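Local coordinates for translocator protein BipD (Burkholderia pseudomallei, PDB 3NFT) that is required for invasion of epithelial cells and probably regulates secretion of the effectors BipB and BipC and their insertion into the target membrane, at residues 50-54 / 151-155. Residues are numbered along the deposited sequence; the frame is centred on the assembly and turned at random. Where two conformers were deposited one is given.
Sequences AIDEF and FQSVA
Phe54 and Phe151 lie one ring over the other in an offset stack that carries most of this contact, with centroids 4.2 Å apart and planes inclined by 21°. The displacement puts Phe151 CE1 over the middle of the Phe54 ring, 3.3 Å from Phe54 CD1, while Phe151 CZ reaches back to Phe54 CB at 3.4 Å. Phe54 starts out toward helix 121-160, with CG anti to the backbone N (chi1 -171°), whereas Phe151, also anti, leaves to the side and brings only its ring end over Phe54. The axes of 50-54 and 151-155 approach to 10.7 Å. The far rim of the Phe54 ring meets Val154, whose CG1 sits near the ring plane, 3.7 Å from Phe54 CE1; the methyl of Ala155 adds a looser touch at Phe54 CD1. The edge of the Phe151 ring abuts the 50-54 backbone, where Ile51 CA lies in the ring plane 3.9 Å from Phe151 CE2. Phe78 of helix 76-103 meets the Phe151 ring at a steep angle. The stack joins helix 41-56, probably part of the N-terminal intramolecular chaperone domain, to helix 121-160, in a predicted coiled coil, as helix-bundle packing with the segments running in the same direction at 26°.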
ATOM      1  N   ALA A  50     -24.218 -19.255 -18.870  1.00  8.03           N
ATOM      2  CA  ALA A  50     -25.285 -19.446 -17.882  1.00  8.25           C
ATOM      3  C   ALA A  50     -26.377 -18.418 -18.062  1.00  7.84           C
ATOM      4  O   ALA A  50     -27.569 -18.726 -18.017  1.00  8.44           O
ATOM      5  CB  ALA A  50     -24.688 -19.372 -16.490  1.00  8.23           C
ATOM      6  N   ILE A  51     -25.977 -17.177 -18.322  1.00  7.50           N
ATOM      7  CA  ILE A  51     -26.941 -16.129 -18.655  1.00  8.05           C
ATOM      8  C   ILE A  51     -27.771 -16.487 -19.901  1.00  7.85           C
ATOM      9  O   ILE A  51     -28.993 -16.357 -19.913  1.00  9.15           O
ATOM     10  CB  ILE A  51     -26.272 -14.761 -18.824  1.00  8.23           C
ATOM     11  CG1 ILE A  51     -25.690 -14.296 -17.501  1.00  9.14           C
ATOM     12  CG2 ILE A  51     -27.267 -13.754 -19.399  1.00 10.05           C
ATOM     13  CD1 ILE A  51     -24.772 -13.084 -17.576  1.00 12.30           C
ATOM     14  N   ASP A  52     -27.110 -16.987 -20.934  1.00  8.29           N
ATOM     15  CA  ASP A  52     -27.838 -17.422 -22.111  1.00  8.69           C
ATOM     16  C   ASP A  52     -28.788 -18.578 -21.842  1.00  7.85           C
ATOM     17  O   ASP A  52     -29.888 -18.618 -22.383  1.00  8.89           O
ATOM     18  CB  ASP A  52     -26.901 -17.828 -23.243  1.00  9.12           C
ATOM     19  CG  ASP A  52     -26.162 -16.646 -23.886  1.00 10.76           C
ATOM     20  OD1 ASP A  52     -26.502 -15.465 -23.663  1.00 14.86           O
ATOM     21  OD2 ASP A  52     -25.157 -16.915 -24.529  1.00 14.57           O
ATOM     22  N   GLU A  53     -28.379 -19.504 -20.963  1.00  7.50           N
ATOM     23  CA  GLU A  53     -29.245 -20.620 -20.603  1.00  7.48           C
ATOM     24  C   GLU A  53     -30.496 -20.121 -19.903  1.00  7.92           C
ATOM     25  O   GLU A  53     -31.604 -20.546 -20.208  1.00  8.30           O
ATOM     26  CB  GLU A  53     -28.520 -21.610 -19.704  1.00  9.00           C
ATOM     27  CG  GLU A  53     -29.249 -22.919 -19.542  1.00  8.70           C
ATOM     28  CD  GLU A  53     -29.346 -23.758 -20.799  1.00  9.93           C
ATOM     29  OE1 GLU A  53     -28.509 -23.533 -21.719  1.00 13.57           O
ATOM     30  OE2 GLU A  53     -30.245 -24.616 -20.914  1.00 10.15           O
ATOM     31  N   PHE A  54     -30.297 -19.206 -18.962  1.00  7.53           N
ATOM     32  CA  PHE A  54     -31.419 -18.601 -18.230  1.00  8.19           C
ATOM     33  C   PHE A  54     -32.351 -17.875 -19.181  1.00  8.14           C
ATOM     34  O   PHE A  54     -33.581 -17.975 -19.116  1.00  9.18           O
ATOM     35  CB  PHE A  54     -30.848 -17.660 -17.185  1.00  8.43           C
ATOM     36  CG  PHE A  54     -31.862 -17.118 -16.198  1.00  7.56           C
ATOM     37  CD1 PHE A  54     -32.033 -17.742 -14.959  1.00  9.22           C
ATOM     38  CD2 PHE A  54     -32.586 -15.975 -16.480  1.00  9.50           C
ATOM     39  CE1 PHE A  54     -32.917 -17.233 -14.034  1.00  9.98           C
ATOM     40  CE2 PHE A  54     -33.499 -15.483 -15.549  1.00  7.30           C
ATOM     41  CZ  PHE A  54     -33.641 -16.129 -14.313  1.00  8.37           C
ATOM     42  N   PHE A 151     -29.138 -17.825  -9.072  1.00  7.96           N
ATOM     43  CA  PHE A 151     -29.545 -17.735 -10.480  1.00  6.84           C
ATOM     44  C   PHE A 151     -29.928 -19.128 -10.974  1.00  7.17           C
ATOM     45  O   PHE A 151     -30.946 -19.290 -11.625  1.00  7.82           O
ATOM     46  CB  PHE A 151     -28.369 -17.133 -11.251  1.00  7.30           C
ATOM     47  CG  PHE A 151     -28.672 -16.625 -12.641  1.00  8.00           C
ATOM     48  CD1 PHE A 151     -29.778 -15.841 -12.918  1.00  8.34           C
ATOM     49  CD2 PHE A 151     -27.734 -16.857 -13.660  1.00  8.86           C
ATOM     50  CE1 PHE A 151     -29.991 -15.308 -14.190  1.00 10.03           C
ATOM     51  CE2 PHE A 151     -27.925 -16.313 -14.917  1.00  8.80           C
ATOM     52  CZ  PHE A 151     -29.050 -15.552 -15.188  1.00  9.87           C
ATOM     53  N   GLN A 152     -29.099 -20.121 -10.618  1.00  7.89           N
ATOM     54  CA  GLN A 152     -29.328 -21.518 -10.901  1.00  7.78           C
ATOM     55  C   GLN A 152     -30.608 -22.029 -10.295  1.00  7.58           C
ATOM     56  O   GLN A 152     -31.372 -22.742 -10.935  1.00  8.08           O
ATOM     57  CB  GLN A 152     -28.126 -22.366 -10.461  1.00  8.01           C
ATOM     58  CG  GLN A 152     -28.156 -23.843 -10.803  1.00  9.18           C
ATOM     59  CD  GLN A 152     -26.835 -24.528 -10.446  1.00 13.31           C
ATOM     60  OE1 GLN A 152     -25.978 -23.943  -9.783  1.00 20.02           O
ATOM     61  NE2 GLN A 152     -26.646 -25.744 -10.898  1.00 13.78           N
ATOM     62  N   SER A 153     -30.858 -21.656  -9.040  0.51  8.47           N
ATOM     63  CA  SER A 153     -32.035 -22.156  -8.342  0.51  8.54           C
ATOM     64  C   SER A 153     -33.317 -21.571  -8.949  1.00  8.04           C
ATOM     65  O   SER A 153     -34.355 -22.228  -8.978  1.00  8.61           O
ATOM     66  CB  SER A 153     -31.948 -21.853  -6.837  0.51  9.11           C
ATOM     67  OG  SER A 153     -32.108 -20.475  -6.566  0.51  9.91           O
ATOM     68  N   VAL A 154     -33.235 -20.344  -9.479  1.00  8.05           N
ATOM     69  CA  VAL A 154     -34.363 -19.724 -10.183  1.00  8.38           C
ATOM     70  C   VAL A 154     -34.591 -20.446 -11.517  1.00  7.68           C
ATOM     71  O   VAL A 154     -35.691 -20.801 -11.863  1.00  8.13           O
ATOM     72  CB  VAL A 154     -34.166 -18.216 -10.359  1.00  8.58           C
ATOM     73  CG1 VAL A 154     -35.286 -17.605 -11.196  1.00  9.92           C
ATOM     74  CG2 VAL A 154     -34.061 -17.491  -8.999  1.00 10.38           C
ATOM     75  N   ALA A 155     -33.511 -20.741 -12.231  1.00  7.50           N
ATOM     76  CA  ALA A 155     -33.649 -21.559 -13.442  1.00  7.47           C
ATOM     77  C   ALA A 155     -34.259 -22.921 -13.185  1.00  7.31           C
ATOM     78  O   ALA A 155     -35.069 -23.410 -13.969  1.00  8.49           O
ATOM     79  CB  ALA A 155     -32.296 -21.672 -14.155  1.00  7.99           C
TER